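Local coordinates for protein thymidylate synthase A (Bacillus subtilis, PDB 1BKP) that catalyses the reductive methylation of dUMP to dTMP with 5,10-methylenetetrahydrofolate as methyl donor and reductant, working as a homodimer, at residues Asn8-Asp13 against Ile43-Arg48; Leu186-Asn191 against Phe215-Cys220. All coordinates share one frame; numbering follows the deposited sequence. Where two conformers were deposited one is given.

Contact 1 of 2, residues Asn8-Asp13 against Ile43-Arg48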
# COMPACT_ATOMS: atom_id res chain seq x y z
N ASN A 8 11.48 16.80 -8.34
CA ASN A 8 12.69 17.47 -8.00
C ASN A 8 12.85 17.53 -6.49
O ASN A 8 13.98 17.49 -6.00
CB ASN A 8 12.71 18.88 -8.55
CG ASN A 8 12.99 19.00 -10.06
OD1 ASN A 8 12.98 20.13 -10.60
ND2 ASN A 8 13.11 17.92 -10.75
N SER A 9 11.74 17.71 -5.74
CA SER A 9 11.80 17.75 -4.26
C SER A 9 12.22 16.41 -3.70
O SER A 9 13.06 16.36 -2.81
CB SER A 9 10.45 18.12 -3.59
OG SER A 9 10.23 19.49 -3.91
N ILE A 10 11.64 15.33 -4.22
CA ILE A 10 12.05 13.99 -3.76
C ILE A 10 13.48 13.69 -4.09
O ILE A 10 14.27 13.20 -3.23
CB ILE A 10 11.14 12.91 -4.35
CG1 ILE A 10 9.70 13.18 -3.80
CG2 ILE A 10 11.64 11.48 -4.00
CD1 ILE A 10 8.61 12.27 -4.36
N ILE A 11 13.88 14.04 -5.30
CA ILE A 11 15.29 13.73 -5.69
C ILE A 11 16.28 14.48 -4.77
O ILE A 11 17.28 13.92 -4.36
CB ILE A 11 15.52 14.14 -7.24
CG1 ILE A 11 14.62 13.30 -8.19
CG2 ILE A 11 17.06 14.07 -7.56
CD1 ILE A 11 14.94 11.81 -8.16
N LYS A 12 16.02 15.75 -4.48
CA LYS A 12 16.90 16.55 -3.62
C LYS A 12 16.99 15.94 -2.22
O LYS A 12 18.05 15.95 -1.58
CB LYS A 12 16.29 17.97 -3.54
CG LYS A 12 17.14 19.06 -2.91
CD LYS A 12 18.13 19.62 -3.92
CE LYS A 12 19.01 20.71 -3.29
NZ LYS A 12 20.20 21.11 -4.10
N ASP A 13 15.87 15.38 -1.77
CA ASP A 13 15.83 14.76 -0.45
C ASP A 13 16.69 13.52 -0.41
O ASP A 13 17.37 13.20 0.61
CB ASP A 13 14.38 14.41 -0.07
CG ASP A 13 14.30 13.83 1.33
OD1 ASP A 13 14.85 14.49 2.20
OD2 ASP A 13 13.73 12.77 1.60
N ILE A 43 12.83 6.16 2.54
CA ILE A 43 11.66 5.31 2.70
C ILE A 43 10.37 6.10 2.76
O ILE A 43 10.28 7.09 3.49
CB ILE A 43 11.81 4.54 4.07
CG1 ILE A 43 12.94 3.49 4.00
CG2 ILE A 43 10.63 3.77 4.42
CD1 ILE A 43 13.22 2.93 5.49
N SER A 44 9.37 5.58 2.04
CA SER A 44 8.05 6.09 2.03
C SER A 44 7.85 7.54 1.60
O SER A 44 7.78 8.44 2.43
CB SER A 44 7.35 5.77 3.36
OG SER A 44 5.98 6.03 3.31
N LYS A 45 7.65 7.74 0.30
CA LYS A 45 7.41 9.12 -0.23
C LYS A 45 6.03 9.05 -0.95
O LYS A 45 5.63 7.99 -1.44
CB LYS A 45 8.50 9.53 -1.27
CG LYS A 45 9.89 9.67 -0.60
CD LYS A 45 9.90 10.98 0.25
CE LYS A 45 11.21 11.31 0.84
NZ LYS A 45 11.15 12.78 1.26
N GLN A 46 5.47 10.22 -1.21
CA GLN A 46 4.15 10.29 -1.82
C GLN A 46 4.04 11.50 -2.76
O GLN A 46 4.51 12.57 -2.41
CB GLN A 46 3.07 10.45 -0.72
CG GLN A 46 1.70 10.54 -1.34
CD GLN A 46 0.58 10.61 -0.34
OE1 GLN A 46 0.09 11.69 -0.09
NE2 GLN A 46 0.12 9.47 0.17
N MET A 47 3.43 11.31 -3.93
CA MET A 47 3.16 12.45 -4.82
C MET A 47 1.65 12.43 -5.01
O MET A 47 1.08 11.31 -5.09
CB MET A 47 3.89 12.28 -6.18
CG MET A 47 5.41 12.42 -5.96
SD MET A 47 6.33 12.08 -7.51
CE MET A 47 6.06 10.48 -7.66
N ARG A 48 1.03 13.63 -5.03
CA ARG A 48 -0.44 13.72 -5.20
C ARG A 48 -0.69 14.79 -6.25
O ARG A 48 -0.05 15.85 -6.19
CB ARG A 48 -1.14 14.21 -3.94
CG ARG A 48 -0.83 13.45 -2.71
CD ARG A 48 -1.63 14.03 -1.54
NE ARG A 48 -3.09 13.81 -1.47
CZ ARG A 48 -3.66 13.04 -0.51
NH1 ARG A 48 -2.91 12.27 0.28
NH2 ARG A 48 -4.96 12.94 -0.41
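Residues 8-13 of the N-terminal helix and strand residues 44-48 run almost antiparallel, at 164°, with their axes 10.1 Å apart at closest approach, and Ile10 and Lys45 hold the nearest pair of CA atoms. One apolar and one charged contact fill the space between them. Ile10 reaches out with its terminal methyl: CG1 lies anti to the carbonyl carbon (chi1 -63°) and the chain then runs extended, which brings CD1 to 3.6 Å from CG of Met47. The same methyl also touches the sulfur, with CD1 of Ile10 3.9 Å from SD of Met47, and it rests against CB of Lys45 at 4.1 Å. The helix is thereby laid on one face of the mixed sheet at the centre of the thymidylate synthase fold. The sheet's other face lies toward the second subunit, where Arg48 of the neighbouring chain bonds to the backbone oxygens of Ile43 and Ser44. Lys45 bends at chi2 and carries its ammonium to Asp13, about one turn beyond Ile10 on the helix. The resulting salt bridge is short, 2.6 Å between NZ of Lys45 and OD2 of Asp13, but NZ approaches from above the carboxylate plane, 56° out of it. The other carboxylate oxygen, OD1, is engaged by ND2 of Asn17, so the two oxygens of Asp13 serve different partners. An alanine in place of Asp13 is likely to leave the Lys45 ammonium without its carboxylate mate on the helix and its long chain freer to swing. On the strand's far side, Gln46 OE1 accepts a nearly straight bond from NH1 of Arg48 (3.1 Å), in the guanidinium plane, while NE of Arg48 pairs with Glu212.

Contact 2 of 2, residues Leu186-Asn191 against Phe215-Cys220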
# COMPACT_ATOMS: atom_id res chain seq x y z
N LEU A 186 15.10 6.33 -13.59
CA LEU A 186 14.57 5.66 -14.75
C LEU A 186 13.12 5.14 -14.66
O LEU A 186 12.38 5.23 -15.59
CB LEU A 186 15.49 4.51 -15.08
CG LEU A 186 16.93 5.04 -15.38
CD1 LEU A 186 17.90 3.89 -15.34
CD2 LEU A 186 16.97 5.71 -16.77
N GLY A 187 12.75 4.56 -13.55
CA GLY A 187 11.43 4.01 -13.48
C GLY A 187 10.29 4.93 -13.03
O GLY A 187 9.24 4.91 -13.64
N ASN A 188 10.51 5.75 -12.02
CA ASN A 188 9.41 6.57 -11.53
C ASN A 188 8.67 7.47 -12.57
O ASN A 188 7.39 7.46 -12.61
CB ASN A 188 9.91 7.41 -10.35
CG ASN A 188 8.81 8.27 -9.78
OD1 ASN A 188 8.81 9.47 -9.98
ND2 ASN A 188 7.96 7.68 -8.91
N PRO A 189 9.40 8.24 -13.40
CA PRO A 189 8.62 9.10 -14.35
C PRO A 189 7.74 8.35 -15.29
O PRO A 189 6.59 8.74 -15.54
CB PRO A 189 9.70 9.95 -15.05
CG PRO A 189 10.92 9.96 -14.05
CD PRO A 189 10.88 8.51 -13.51
N PHE A 190 8.22 7.20 -15.75
CA PHE A 190 7.47 6.33 -16.67
C PHE A 190 6.20 5.79 -15.93
O PHE A 190 5.10 5.76 -16.49
CB PHE A 190 8.40 5.20 -17.00
CG PHE A 190 7.89 4.21 -17.98
CD1 PHE A 190 8.11 4.37 -19.38
CD2 PHE A 190 7.30 3.04 -17.53
CE1 PHE A 190 7.74 3.37 -20.25
CE2 PHE A 190 6.92 2.01 -18.44
CZ PHE A 190 7.15 2.18 -19.78
N ASN A 191 6.39 5.27 -14.72
CA ASN A 191 5.32 4.66 -13.91
C ASN A 191 4.25 5.66 -13.44
O ASN A 191 3.06 5.37 -13.56
CB ASN A 191 5.94 4.00 -12.69
CG ASN A 191 6.56 2.66 -13.01
OD1 ASN A 191 6.10 1.91 -13.93
ND2 ASN A 191 7.57 2.33 -12.27
N PHE A 215 0.44 8.64 -5.72
CA PHE A 215 1.43 7.63 -6.13
C PHE A 215 2.38 7.51 -4.95
O PHE A 215 3.03 8.47 -4.53
CB PHE A 215 2.17 8.11 -7.36
CG PHE A 215 3.05 7.01 -8.03
CD1 PHE A 215 4.28 6.64 -7.49
CD2 PHE A 215 2.56 6.31 -9.13
CE1 PHE A 215 5.06 5.55 -8.02
CE2 PHE A 215 3.31 5.19 -9.73
CZ PHE A 215 4.55 4.81 -9.19
N ASN A 216 2.34 6.36 -4.34
CA ASN A 216 3.16 6.08 -3.13
C ASN A 216 4.33 5.23 -3.48
O ASN A 216 4.14 4.25 -4.20
CB ASN A 216 2.32 5.25 -2.16
CG ASN A 216 1.17 6.07 -1.55
OD1 ASN A 216 1.41 7.13 -0.98
ND2 ASN A 216 -0.07 5.69 -1.86
N ILE A 217 5.47 5.45 -2.84
CA ILE A 217 6.63 4.58 -3.17
C ILE A 217 7.26 4.15 -1.83
O ILE A 217 7.40 4.98 -0.94
CB ILE A 217 7.75 5.31 -3.91
CG1 ILE A 217 7.27 5.99 -5.20
CG2 ILE A 217 8.82 4.30 -4.38
CD1 ILE A 217 7.14 7.45 -5.01
N GLY A 218 7.57 2.86 -1.71
CA GLY A 218 8.21 2.38 -0.47
C GLY A 218 9.71 2.60 -0.49
O GLY A 218 10.18 3.59 0.01
N ASP A 219 10.50 1.79 -1.19
CA ASP A 219 11.95 2.09 -1.17
C ASP A 219 12.25 3.03 -2.38
O ASP A 219 12.18 2.61 -3.51
CB ASP A 219 12.70 0.83 -1.34
CG ASP A 219 14.20 1.03 -1.09
OD1 ASP A 219 14.85 1.60 -1.94
OD2 ASP A 219 14.70 0.72 -0.01
N CYS A 220 12.58 4.28 -2.10
CA CYS A 220 12.86 5.28 -3.11
C CYS A 220 14.39 5.33 -3.32
O CYS A 220 15.07 5.85 -2.47
CB CYS A 220 12.44 6.57 -2.50
SG CYS A 220 11.89 7.75 -3.61
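The amide nitrogen of Asn188 packs against both Phe215 and Ile217, its ND2 3.7 Å from CE1 of Phe215 and 4.0 Å from CD1 of Ile217. The Asn188 and Phe215 side chains run past one another in opposing senses, the amide plane nearly perpendicular to the ring (85°), and the Ile217 side chain lies roughly square to that of Asn188. With CG anti to the backbone N (chi1 -179°), the Asn188 side chain carries its amide from near the beginning of helix 188-206 across to the strand. One turn on, Asn191 meets the same ring through its CB, 3.9 Å from CZ of Phe215, and through its backbone O, 3.8 Å from CE2. Ile217 in turn places CG1 at the ring edge, in plane. Helix and strand here belong to a beta-alpha-beta unit, strand 172-183, helix 188-206 and strand 209-223, and the ring of Phe215 lies between the early part of the helix and the strand that follows it. Asn191 is predicted to contribute to the dUMP site, and its side chain comes about 5 Å from that of the catalytic Cys160. No hydrogen bond links the two segments: ND2 of Asn188 donates to OD1 of Asn182, a predicted dUMP-binding residue, so the buried amide finds its polar partner on the neighbouring strand while its contacts with Phe215 and Ile217 remain van der Waals.

Overall arrangement
Contacts 1 and 2 illustrate how one sheet can carry two helices: strands 39-49 and 209-223 are neighbours in it, and the contact centres lie 9 Å apart. Backbone pairing joins them, with O of Met47 probably accepting a hydrogen bond from N of Phe215 at 2.8 Å. Side chains meet as well, CE of Met47 lying 3.6 Å from ND2 of Asn188. Contact 2 is the nearer to the chemistry, since it includes Asn191. Contact 1 is less direct: the side chain of Met47 is about 6 Å from that of Asn182, which probably helps bind dUMP.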